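Local structure of protein 1d10 (Caenorhabditis elegans, 1T9F) at residues E4-T8 and E125-S129; V40-K44 and I154-V160; F56-N60 and S111-D116. The protein is of unknown function but, as an SDF2-like MIR-repeat protein with a signal sequence and beta-trefoil fold, probably acts in the secretory pathway. All coordinates share one frame; numbering follows the deposited sequence.

Contact 1: E4-T8 and E125-S129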
ATOM      1  N   GLU A   4     -10.576   8.751 -18.859  1.00 59.67           N
ATOM      2  CA  GLU A   4      -9.943   7.501 -19.256  1.00 59.63           C
ATOM      3  C   GLU A   4      -8.469   7.463 -18.852  1.00 56.26           C
ATOM      4  O   GLU A   4      -7.652   6.800 -19.488  1.00 53.06           O
ATOM      5  CB  GLU A   4     -10.098   7.295 -20.772  1.00 65.14           C
ATOM      6  CG  GLU A   4      -9.672   5.919 -21.270  1.00 73.21           C
ATOM      7  CD  GLU A   4     -10.211   5.594 -22.653  1.00 82.25           C
ATOM      8  OE1 GLU A   4      -9.877   4.510 -23.183  1.00 86.14           O
ATOM      9  OE2 GLU A   4     -10.970   6.415 -23.212  1.00 85.38           O
ATOM     10  N   ASP A   5      -8.138   8.183 -17.785  1.00 55.49           N
ATOM     11  CA  ASP A   5      -6.772   8.212 -17.271  1.00 55.29           C
ATOM     12  C   ASP A   5      -6.706   7.209 -16.122  1.00 51.70           C
ATOM     13  O   ASP A   5      -6.040   7.437 -15.110  1.00 53.18           O
ATOM     14  CB  ASP A   5      -6.413   9.618 -16.765  1.00 53.20           C
ATOM     15  CG  ASP A   5      -7.220  10.035 -15.538  1.00 63.37           C
ATOM     16  OD1 ASP A   5      -7.011  11.166 -15.048  1.00 67.71           O
ATOM     17  OD2 ASP A   5      -8.061   9.242 -15.060  1.00 66.79           O
ATOM     18  N   PHE A   6      -7.404   6.091 -16.292  1.00 46.37           N
ATOM     19  CA  PHE A   6      -7.466   5.057 -15.269  1.00 43.02           C
ATOM     20  C   PHE A   6      -6.173   4.310 -14.985  1.00 37.35           C
ATOM     21  O   PHE A   6      -5.279   4.229 -15.822  1.00 34.94           O
ATOM     22  CB  PHE A   6      -8.571   4.050 -15.606  1.00 48.23           C
ATOM     23  CG  PHE A   6      -8.555   3.584 -17.031  1.00 50.75           C
ATOM     24  CD1 PHE A   6      -7.474   2.871 -17.536  1.00 54.74           C
ATOM     25  CD2 PHE A   6      -9.628   3.855 -17.871  1.00 55.97           C
ATOM     26  CE1 PHE A   6      -7.463   2.433 -18.865  1.00 64.32           C
ATOM     27  CE2 PHE A   6      -9.627   3.422 -19.197  1.00 60.96           C
ATOM     28  CZ  PHE A   6      -8.541   2.709 -19.694  1.00 60.70           C
ATOM     29  N   VAL A   7      -6.094   3.769 -13.773  1.00 35.80           N
ATOM     30  CA  VAL A   7      -4.943   3.002 -13.322  1.00 27.22           C
ATOM     31  C   VAL A   7      -5.096   1.614 -13.921  1.00 30.24           C
ATOM     32  O   VAL A   7      -6.183   1.036 -13.881  1.00 28.59           O
ATOM     33  CB  VAL A   7      -4.928   2.903 -11.787  1.00 29.39           C
ATOM     34  CG1 VAL A   7      -3.715   2.130 -11.331  1.00 24.16           C
ATOM     35  CG2 VAL A   7      -4.938   4.300 -11.181  1.00 28.87           C
ATOM     36  N   THR A   8      -4.010   1.075 -14.465  1.00 28.75           N
ATOM     37  CA  THR A   8      -4.061  -0.228 -15.116  1.00 27.43           C
ATOM     38  C   THR A   8      -3.300  -1.349 -14.421  1.00 24.58           C
ATOM     39  O   THR A   8      -2.366  -1.116 -13.652  1.00 18.26           O
ATOM     40  CB  THR A   8      -3.554  -0.116 -16.564  1.00 29.95           C
ATOM     41  OG1 THR A   8      -2.164   0.229 -16.556  1.00 34.53           O
ATOM     42  CG2 THR A   8      -4.331   0.964 -17.313  1.00 30.45           C
ATOM     43  N   GLU A 125     -13.977   2.784 -11.863  1.00 54.21           N
ATOM     44  CA  GLU A 125     -12.788   2.716 -12.690  1.00 52.06           C
ATOM     45  C   GLU A 125     -11.755   3.643 -12.065  1.00 45.56           C
ATOM     46  O   GLU A 125     -11.834   4.867 -12.189  1.00 34.20           O
ATOM     47  CB  GLU A 125     -13.094   3.127 -14.134  1.00 54.27           C
ATOM     48  CG  GLU A 125     -12.439   2.197 -15.144  1.00 55.72           C
ATOM     49  CD  GLU A 125     -13.023   2.315 -16.537  1.00 58.85           C
ATOM     50  OE1 GLU A 125     -12.666   1.473 -17.386  1.00 59.37           O
ATOM     51  OE2 GLU A 125     -13.831   3.238 -16.787  1.00 59.38           O
ATOM     52  N   TRP A 126     -10.811   3.029 -11.360  1.00 33.59           N
ATOM     53  CA  TRP A 126      -9.737   3.726 -10.675  1.00 28.16           C
ATOM     54  C   TRP A 126      -9.069   4.741 -11.588  1.00 30.22           C
ATOM     55  O   TRP A 126      -8.374   4.367 -12.528  1.00 32.16           O
ATOM     56  CB  TRP A 126      -8.713   2.699 -10.194  1.00 35.04           C
ATOM     57  CG  TRP A 126      -7.716   3.206  -9.206  1.00 32.61           C
ATOM     58  CD1 TRP A 126      -7.624   4.470  -8.696  1.00 36.35           C
ATOM     59  CD2 TRP A 126      -6.669   2.448  -8.596  1.00 29.98           C
ATOM     60  NE1 TRP A 126      -6.577   4.543  -7.804  1.00 36.35           N
ATOM     61  CE2 TRP A 126      -5.973   3.315  -7.722  1.00 29.32           C
ATOM     62  CE3 TRP A 126      -6.247   1.115  -8.705  1.00 26.81           C
ATOM     63  CZ2 TRP A 126      -4.879   2.892  -6.962  1.00 25.27           C
ATOM     64  CZ3 TRP A 126      -5.157   0.696  -7.947  1.00 18.38           C
ATOM     65  CH2 TRP A 126      -4.487   1.584  -7.087  1.00 25.18           C
ATOM     66  N   LEU A 127      -9.287   6.024 -11.306  1.00 28.93           N
ATOM     67  CA  LEU A 127      -8.704   7.105 -12.097  1.00 33.55           C
ATOM     68  C   LEU A 127      -7.449   7.618 -11.396  1.00 37.58           C
ATOM     69  O   LEU A 127      -7.422   7.776 -10.173  1.00 38.21           O
ATOM     70  CB  LEU A 127      -9.709   8.251 -12.254  1.00 36.54           C
ATOM     71  CG  LEU A 127     -11.102   7.929 -12.805  1.00 39.91           C
ATOM     72  CD1 LEU A 127     -11.975   9.176 -12.731  1.00 37.99           C
ATOM     73  CD2 LEU A 127     -11.002   7.425 -14.237  1.00 38.87           C
ATOM     74  N   GLU A 128      -6.410   7.882 -12.176  1.00 35.71           N
ATOM     75  CA  GLU A 128      -5.147   8.361 -11.637  1.00 33.26           C
ATOM     76  C   GLU A 128      -5.261   9.738 -10.983  1.00 40.18           C
ATOM     77  O   GLU A 128      -4.377  10.149 -10.231  1.00 31.21           O
ATOM     78  CB  GLU A 128      -4.107   8.406 -12.756  1.00 43.38           C
ATOM     79  CG  GLU A 128      -2.703   8.748 -12.298  1.00 54.33           C
ATOM     80  CD  GLU A 128      -1.672   8.473 -13.373  1.00 57.84           C
ATOM     81  OE1 GLU A 128      -1.696   7.354 -13.929  1.00 61.08           O
ATOM     82  OE2 GLU A 128      -0.841   9.364 -13.654  1.00 59.41           O
ATOM     83  N   SER A 129      -6.360  10.433 -11.260  1.00 38.98           N
ATOM     84  CA  SER A 129      -6.581  11.779 -10.734  1.00 42.25           C
ATOM     85  C   SER A 129      -7.438  11.842  -9.475  1.00 43.42           C
ATOM     86  O   SER A 129      -7.747  12.929  -8.985  1.00 45.87           O
ATOM     87  CB  SER A 129      -7.244  12.638 -11.806  1.00 46.08           C
ATOM     88  OG  SER A 129      -8.550  12.154 -12.073  1.00 45.05           O
TER
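The backbones of Glu4-Thr8 and Glu125-Ser129 meet at a single beta bridge, Phe6 with Leu127, where the CA atoms come within 4.0 Å of each other. Two hydrogen bonds make it, one on each side of Phe6. Val7 N gives its hydrogen to Trp126 O at 2.7 Å. Glu128 N in turn donates to Asp5 O at 3.0 Å. In this beta-trefoil the bridge ties the chain ahead of strand 12-17 to the connection between strands 117-120 and 131-136, so that the first and third MIR repeats are joined next to the barrel strands that Trp126 packs on.

The main side-chain contact sets Val7 against the indole of Trp126. Val7 CG2 stands over the face of the five-membered ring, 3.5 Å from its centroid and almost on the ring normal, a CH-pi contact. The second methyl, Val7 CG1, reaches across to the six-membered ring and lies 3.8 Å from Trp126 CE3. With CG anti to the backbone N (chi1 -166°), the indole swings inward under the valine, where Phe132 meets it edge-to-face and Ile55 and Val174 add further apolar contacts. Replacing the indole by an alanine here is likely to leave both methyls of Val7 without their aromatic partner and to open a gap between the amino-terminal segment and the barrel.

The outer part of the contact is more polar. The Phe6 ring and the carboxylate of Glu125 run side by side in the same direction, their planes 24° apart. Asp5 turns its carboxylate back to the opposing chain because CG sits between the backbone N and the carbonyl carbon (chi1 66°), which brings Asp5 OD2 to 3.4 Å from Leu127 CB.

Contact 2: V40-K44 and I154-V160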
ATOM      1  N   VAL A  40       7.116  -1.559   6.345  1.00 22.74           N
ATOM      2  CA  VAL A  40       6.546  -0.697   5.315  1.00 18.26           C
ATOM      3  C   VAL A  40       6.407   0.671   5.959  1.00 17.40           C
ATOM      4  O   VAL A  40       5.916   0.784   7.079  1.00 22.30           O
ATOM      5  CB  VAL A  40       5.144  -1.171   4.877  1.00 19.67           C
ATOM      6  CG1 VAL A  40       4.499  -0.124   3.964  1.00 13.08           C
ATOM      7  CG2 VAL A  40       5.249  -2.508   4.156  1.00 18.01           C
ATOM      8  N   THR A  41       6.847   1.709   5.261  1.00 19.62           N
ATOM      9  CA  THR A  41       6.761   3.065   5.790  1.00 17.41           C
ATOM     10  C   THR A  41       6.302   4.028   4.703  1.00 16.60           C
ATOM     11  O   THR A  41       5.920   3.616   3.606  1.00 17.67           O
ATOM     12  CB  THR A  41       8.139   3.564   6.265  1.00 22.94           C
ATOM     13  OG1 THR A  41       8.974   3.791   5.116  1.00 15.08           O
ATOM     14  CG2 THR A  41       8.804   2.526   7.181  1.00 17.23           C
ATOM     15  N   ALA A  42       6.340   5.318   5.026  1.00 16.39           N
ATOM     16  CA  ALA A  42       5.997   6.363   4.076  1.00 16.69           C
ATOM     17  C   ALA A  42       7.135   7.367   4.200  1.00 19.41           C
ATOM     18  O   ALA A  42       7.471   7.799   5.307  1.00 19.59           O
ATOM     19  CB  ALA A  42       4.669   7.007   4.426  1.00 20.71           C
ATOM     20  N   VAL A  43       7.720   7.743   3.068  1.00 14.96           N
ATOM     21  CA  VAL A  43       8.851   8.663   3.073  1.00 21.07           C
ATOM     22  C   VAL A  43       8.619  10.032   2.446  1.00 16.54           C
ATOM     23  O   VAL A  43       7.975  10.157   1.407  1.00 18.70           O
ATOM     24  CB  VAL A  43      10.057   8.017   2.361  1.00 16.05           C
ATOM     25  CG1 VAL A  43      10.503   6.785   3.133  1.00 22.34           C
ATOM     26  CG2 VAL A  43       9.670   7.627   0.935  1.00 15.79           C
ATOM     27  N   LYS A  44       9.165  11.054   3.095  1.00 25.55           N
ATOM     28  CA  LYS A  44       9.088  12.425   2.613  1.00 31.01           C
ATOM     29  C   LYS A  44      10.385  12.605   1.830  1.00 37.98           C
ATOM     30  O   LYS A  44      11.224  13.441   2.154  1.00 50.47           O
ATOM     31  CB  LYS A  44       9.006  13.393   3.803  1.00 35.64           C
ATOM     32  CG  LYS A  44       9.255  14.863   3.477  1.00 50.20           C
ATOM     33  CD  LYS A  44       8.398  15.370   2.326  1.00 55.71           C
ATOM     34  CE  LYS A  44       8.721  16.831   2.015  1.00 60.22           C
ATOM     35  NZ  LYS A  44      10.173  17.041   1.714  1.00 52.14           N
ATOM     36  N   ILE A 154      15.894   4.458  10.293  1.00 24.66           N
ATOM     37  CA  ILE A 154      15.006   4.994   9.257  1.00 25.37           C
ATOM     38  C   ILE A 154      14.340   6.252   9.799  1.00 24.11           C
ATOM     39  O   ILE A 154      13.122   6.404   9.738  1.00 26.04           O
ATOM     40  CB  ILE A 154      13.908   3.958   8.868  1.00 23.12           C
ATOM     41  CG1 ILE A 154      13.246   3.395  10.127  1.00 21.38           C
ATOM     42  CG2 ILE A 154      14.519   2.836   8.031  1.00 21.28           C
ATOM     43  CD1 ILE A 154      12.057   2.465   9.849  1.00 24.83           C
ATOM     44  N   HIS A 155      15.164   7.155  10.322  1.00 24.41           N
ATOM     45  CA  HIS A 155      14.699   8.398  10.916  1.00 19.18           C
ATOM     46  C   HIS A 155      13.812   9.296  10.065  1.00 17.58           C
ATOM     47  O   HIS A 155      14.154   9.655   8.940  1.00 19.98           O
ATOM     48  CB  HIS A 155      15.904   9.206  11.411  1.00 30.56           C
ATOM     49  CG  HIS A 155      15.551  10.564  11.928  1.00 27.69           C
ATOM     50  ND1 HIS A 155      15.289  11.631  11.097  1.00 28.94           N
ATOM     51  CD2 HIS A 155      15.394  11.023  13.192  1.00 25.57           C
ATOM     52  CE1 HIS A 155      14.985  12.690  11.826  1.00 27.31           C
ATOM     53  NE2 HIS A 155      15.041  12.347  13.101  1.00 27.47           N
ATOM     54  N   GLY A 156      12.672   9.673  10.629  1.00 19.47           N
ATOM     55  CA  GLY A 156      11.754  10.555   9.934  1.00 24.14           C
ATOM     56  C   GLY A 156      10.719   9.863   9.066  1.00 25.33           C
ATOM     57  O   GLY A 156       9.792  10.508   8.582  1.00 28.06           O
ATOM     58  N   GLN A 157      10.867   8.563   8.852  1.00 20.96           N
ATOM     59  CA  GLN A 157       9.907   7.838   8.025  1.00 17.60           C
ATOM     60  C   GLN A 157       8.621   7.607   8.815  1.00 21.38           C
ATOM     61  O   GLN A 157       8.660   7.302  10.010  1.00 21.39           O
ATOM     62  CB  GLN A 157      10.521   6.519   7.552  1.00 23.06           C
ATOM     63  CG  GLN A 157      11.715   6.735   6.622  1.00 23.13           C
ATOM     64  CD  GLN A 157      12.260   5.457   6.026  1.00 19.14           C
ATOM     65  OE1 GLN A 157      11.517   4.521   5.752  1.00 20.30           O
ATOM     66  NE2 GLN A 157      13.570   5.424   5.795  1.00 26.10           N
ATOM     67  N   ARG A 158       7.479   7.772   8.154  1.00 20.95           N
ATOM     68  CA  ARG A 158       6.190   7.612   8.825  1.00 23.16           C
ATOM     69  C   ARG A 158       5.721   6.169   8.979  1.00 22.67           C
ATOM     70  O   ARG A 158       5.917   5.340   8.087  1.00 19.49           O
ATOM     71  CB  ARG A 158       5.111   8.420   8.099  1.00 25.76           C
ATOM     72  CG  ARG A 158       5.314   9.934   8.130  1.00 22.12           C
ATOM     73  CD  ARG A 158       6.376  10.384   7.144  1.00 24.32           C
ATOM     74  NE  ARG A 158       6.257  11.802   6.807  1.00 28.43           N
ATOM     75  CZ  ARG A 158       6.735  12.801   7.542  1.00 40.37           C
ATOM     76  NH1 ARG A 158       7.379  12.551   8.673  1.00 41.82           N
ATOM     77  NH2 ARG A 158       6.567  14.058   7.143  1.00 39.87           N
ATOM     78  N   GLU A 159       5.101   5.877  10.123  1.00 17.81           N
ATOM     79  CA  GLU A 159       4.589   4.538  10.386  1.00 24.64           C
ATOM     80  C   GLU A 159       3.316   4.314   9.574  1.00 19.11           C
ATOM     81  O   GLU A 159       2.426   5.165   9.549  1.00 21.73           O
ATOM     82  CB  GLU A 159       4.275   4.350  11.880  1.00 28.23           C
ATOM     83  CG  GLU A 159       3.611   3.009  12.202  1.00 28.48           C
ATOM     84  CD  GLU A 159       3.099   2.915  13.639  1.00 37.76           C
ATOM     85  OE1 GLU A 159       2.601   3.934  14.163  1.00 25.51           O
ATOM     86  OE2 GLU A 159       3.179   1.818  14.233  1.00 29.77           O
ATOM     87  N   VAL A 160       3.260   3.172   8.899  1.00 22.11           N
ATOM     88  CA  VAL A 160       2.113   2.778   8.094  1.00 16.88           C
ATOM     89  C   VAL A 160       1.439   1.625   8.847  1.00 16.94           C
ATOM     90  O   VAL A 160       2.103   0.660   9.253  1.00 21.65           O
ATOM     91  CB  VAL A 160       2.554   2.283   6.699  1.00 20.80           C
ATOM     92  CG1 VAL A 160       1.354   1.717   5.946  1.00 19.35           C
ATOM     93  CG2 VAL A 160       3.184   3.423   5.904  1.00 14.44           C
TER
HETATM   94  O   HOH W   1       5.169   1.180   9.540  1.00 24.38           O
HETATM   95  O   HOH W   2      10.825  10.142   5.420  1.00 38.44           O
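This is an antiparallel strand pairing in the hairpin triplet that caps the barrel of the beta-trefoil, where strand 38-43 of the first MIR repeat meets strand 158-163 of the third. The strand segments 40-43 and 158-160 run at 139° to each other. Ala42 and Arg158 form the hydrogen-bonded pair: Arg158 N donates to Ala42 O at 2.8 Å, while the return bond from Ala42 N to Arg158 O is longer and more bent, with an N-H...O angle of 140°. Further along, a water takes over the link, donating to Val40 O and accepting from Val160 N.

Val160 CG2 is 4.2 Å from Ala42 CB, and Val160 CB packs against Val40 CG1. Leu143 and Leu145 of strand 142-146 also lie against Val160, placing this apolar patch in the interior. Arg158 shares the face of Ala42, their CB atoms 4.0 Å apart. Its chain bends at chi2 (77°), passes CD beside Ala42 O, and brings one face of the guanidinium under Lys44 CB; NE forms a salt bridge with Asp20.

Before the strand, Ile154 to Gln157 make a type II beta turn, closed by Gln157 N to Ile154 O. Gly156 takes a positive phi there, at which a side chain would press on the preceding carbonyl oxygen. The turn delivers Gln157 to strand 40-43, where its side chain lies alongside Val43, both pointing the same way, with Gln157 CG 3.7 Å from Val43 CG1. At the end of that chain the amide oxygen is gripped by a hydroxyl: Thr41 OG1 donates to Gln157 OE1 at 2.7 Å, in the plane of the amide carbonyl.

Contact 3: F56-N60 and S111-D116; sequences FPALN and SDTGDD
The Asx-turn loop Ser111-Asp116, which enters strand 117-120, receives the exit of barrel strand 53-57 in Phe56-Asn60, chiefly through Asp116 and Leu59. Asp116 OD1 takes the hydrogen of Leu59 N at 2.8 Å on its syn lone pair, and the bond is nearly straight at 170°. Asp116 CG lies anti to the carbonyl carbon (chi1 -70°), which aims the carboxylate at the opposing backbone. The other oxygen, Asp116 OD2, receives a hydrogen bond from a water that also accepts from Asn60 N, so the carboxylate serves two successive amides, one directly and one through water.

Leu59 lays its side chain against the loop, with CD1 3.5 Å from Ser111 O; its other methyl faces Thr113, though the exact placement there is doubtful. Within the loop, Asp115 OD2 accepts from Ser111 OG at 2.6 Å and, from above the carboxylate plane, from Asp112 N. Asp115 OD1 is held by His87, and Arg76 also bonds Ser111 OG. Asp112 OD1 accepts from Gly114 N at 2.6 Å, an Asx turn that leads into the short 3-10 segment 113-115 within a loop joining beta-trefoil strands.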
ATOM      1  N   PHE A  56      -0.927  -5.699  -9.029  1.00 18.79           N
ATOM      2  CA  PHE A  56      -1.178  -7.076  -9.447  1.00 17.95           C
ATOM      3  C   PHE A  56      -2.653  -7.414  -9.254  1.00 22.55           C
ATOM      4  O   PHE A  56      -3.326  -6.814  -8.415  1.00 16.92           O
ATOM      5  CB  PHE A  56      -0.366  -8.058  -8.595  1.00 18.01           C
ATOM      6  CG  PHE A  56       0.971  -8.417  -9.178  1.00 19.86           C
ATOM      7  CD1 PHE A  56       1.962  -7.460  -9.331  1.00 17.42           C
ATOM      8  CD2 PHE A  56       1.238  -9.725  -9.568  1.00 28.23           C
ATOM      9  CE1 PHE A  56       3.207  -7.797  -9.863  1.00 22.82           C
ATOM     10  CE2 PHE A  56       2.485 -10.076 -10.104  1.00 28.46           C
ATOM     11  CZ  PHE A  56       3.466  -9.108 -10.248  1.00 23.30           C
ATOM     12  N   PRO A  57      -3.178  -8.380 -10.028  1.00 25.91           N
ATOM     13  CA  PRO A  57      -4.592  -8.732  -9.848  1.00 24.76           C
ATOM     14  C   PRO A  57      -4.689  -9.421  -8.491  1.00 19.25           C
ATOM     15  O   PRO A  57      -3.664  -9.813  -7.927  1.00 20.25           O
ATOM     16  CB  PRO A  57      -4.864  -9.680 -11.015  1.00 25.61           C
ATOM     17  CG  PRO A  57      -3.529 -10.349 -11.220  1.00 25.49           C
ATOM     18  CD  PRO A  57      -2.559  -9.193 -11.093  1.00 23.57           C
ATOM     19  N   ALA A  58      -5.901  -9.552  -7.958  1.00 16.75           N
ATOM     20  CA  ALA A  58      -6.099 -10.192  -6.659  1.00 23.14           C
ATOM     21  C   ALA A  58      -5.527 -11.610  -6.666  1.00 21.34           C
ATOM     22  O   ALA A  58      -5.340 -12.196  -7.732  1.00 19.00           O
ATOM     23  CB  ALA A  58      -7.584 -10.222  -6.317  1.00 19.46           C
ATOM     24  N   LEU A  59      -5.255 -12.154  -5.482  1.00 19.96           N
ATOM     25  CA  LEU A  59      -4.682 -13.500  -5.376  1.00 28.31           C
ATOM     26  C   LEU A  59      -5.378 -14.539  -6.244  1.00 32.85           C
ATOM     27  O   LEU A  59      -4.721 -15.314  -6.941  1.00 35.59           O
ATOM     28  CB  LEU A  59      -4.689 -13.994  -3.927  1.00 23.94           C
ATOM     29  CG  LEU A  59      -4.144 -15.422  -3.761  1.00 28.15           C
ATOM     30  CD1 LEU A  59      -2.663 -15.446  -4.106  1.00 34.86           C
ATOM     31  CD2 LEU A  59      -4.356 -15.905  -2.335  1.00 37.55           C
ATOM     32  N   ASN A  60      -6.704 -14.565  -6.210  1.00 29.54           N
ATOM     33  CA  ASN A  60      -7.428 -15.555  -7.004  1.00 40.63           C
ATOM     34  C   ASN A  60      -8.064 -14.992  -8.271  1.00 42.82           C
ATOM     35  O   ASN A  60      -9.097 -15.478  -8.736  1.00 39.17           O
ATOM     36  CB  ASN A  60      -8.482 -16.243  -6.133  1.00 47.65           C
ATOM     37  CG  ASN A  60      -7.860 -17.014  -4.977  1.00 54.90           C
ATOM     38  OD1 ASN A  60      -7.004 -17.882  -5.183  1.00 51.31           O
ATOM     39  ND2 ASN A  60      -8.281 -16.699  -3.756  1.00 46.54           N
ATOM     40  N   SER A 111       2.679 -15.562  -2.047  1.00 22.32           N
ATOM     41  CA  SER A 111       1.503 -14.709  -1.888  1.00 27.80           C
ATOM     42  C   SER A 111       0.227 -15.466  -1.512  1.00 28.32           C
ATOM     43  O   SER A 111      -0.066 -16.522  -2.076  1.00 26.71           O
ATOM     44  CB  SER A 111       1.268 -13.919  -3.176  1.00 31.02           C
ATOM     45  OG  SER A 111       0.174 -13.025  -3.041  1.00 27.26           O
ATOM     46  N   ASP A 112      -0.517 -14.916  -0.553  1.00 27.76           N
ATOM     47  CA  ASP A 112      -1.784 -15.502  -0.105  1.00 33.60           C
ATOM     48  C   ASP A 112      -2.865 -14.423   0.021  1.00 28.61           C
ATOM     49  O   ASP A 112      -2.628 -13.265  -0.329  1.00 28.09           O
ATOM     50  CB  ASP A 112      -1.615 -16.237   1.235  1.00 27.91           C
ATOM     51  CG  ASP A 112      -1.160 -15.325   2.365  1.00 30.93           C
ATOM     52  OD1 ASP A 112      -1.547 -14.138   2.390  1.00 32.83           O
ATOM     53  OD2 ASP A 112      -0.425 -15.810   3.253  1.00 35.70           O
ATOM     54  N   THR A 113      -4.040 -14.797   0.525  1.00 26.65           N
ATOM     55  CA  THR A 113      -5.156 -13.852   0.672  1.00 25.17           C
ATOM     56  C   THR A 113      -4.812 -12.619   1.517  1.00 23.58           C
ATOM     57  O   THR A 113      -5.474 -11.580   1.420  1.00 20.37           O
ATOM     58  CB  THR A 113      -6.407 -14.538   1.292  1.00 21.23           C
ATOM     59  OG1 THR A 113      -6.096 -15.026   2.604  1.00 25.42           O
ATOM     60  CG2 THR A 113      -6.868 -15.689   0.424  1.00 31.36           C
ATOM     61  N   GLY A 114      -3.786 -12.739   2.352  1.00 19.33           N
ATOM     62  CA  GLY A 114      -3.381 -11.617   3.183  1.00 16.23           C
ATOM     63  C   GLY A 114      -2.809 -10.455   2.380  1.00 17.50           C
ATOM     64  O   GLY A 114      -2.621  -9.364   2.922  1.00 21.71           O
ATOM     65  N   ASP A 115      -2.531 -10.682   1.098  1.00 14.38           N
ATOM     66  CA  ASP A 115      -1.975  -9.647   0.230  1.00 14.69           C
ATOM     67  C   ASP A 115      -3.051  -8.854  -0.520  1.00 22.75           C
ATOM     68  O   ASP A 115      -2.730  -7.869  -1.190  1.00 17.00           O
ATOM     69  CB  ASP A 115      -1.020 -10.253  -0.815  1.00 11.31           C
ATOM     70  CG  ASP A 115       0.207 -10.916  -0.191  1.00 20.68           C
ATOM     71  OD1 ASP A 115       0.671 -10.451   0.868  1.00 20.93           O
ATOM     72  OD2 ASP A 115       0.718 -11.894  -0.785  1.00 19.47           O
ATOM     73  N   ASP A 116      -4.313  -9.286  -0.408  1.00 16.29           N
ATOM     74  CA  ASP A 116      -5.421  -8.629  -1.104  1.00 15.04           C
ATOM     75  C   ASP A 116      -5.937  -7.343  -0.454  1.00 11.53           C
ATOM     76  O   ASP A 116      -6.234  -7.310   0.739  1.00 18.19           O
ATOM     77  CB  ASP A 116      -6.613  -9.589  -1.267  1.00 21.95           C
ATOM     78  CG  ASP A 116      -6.346 -10.717  -2.258  1.00 30.84           C
ATOM     79  OD1 ASP A 116      -5.492 -10.558  -3.162  1.00 24.55           O
ATOM     80  OD2 ASP A 116      -7.018 -11.769  -2.139  1.00 28.43           O
TER
HETATM   81  O   HOH W   3      -8.332 -13.093  -4.120  1.00 21.32           O

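The three contacts bind different parts of one beta-trefoil. Contact 2 is the buried one, a strand pairing in the hairpin triplet, whereas contacts 1 and 3 are only partly buried and involve the loops that lead into or out of barrel strands. Contacts 1 and 2 both join the first MIR repeat to the third, yet they lie on opposite sides of the chain's centre, about 26 Å apart between centres. Their chemistry follows their place: a lone backbone bridge backed by an indole in contact 1, paired strands with aliphatic packing in contact 2, and carboxylates receiving backbone amides in contact 3, which has no direct backbone-to-backbone bond across its segments.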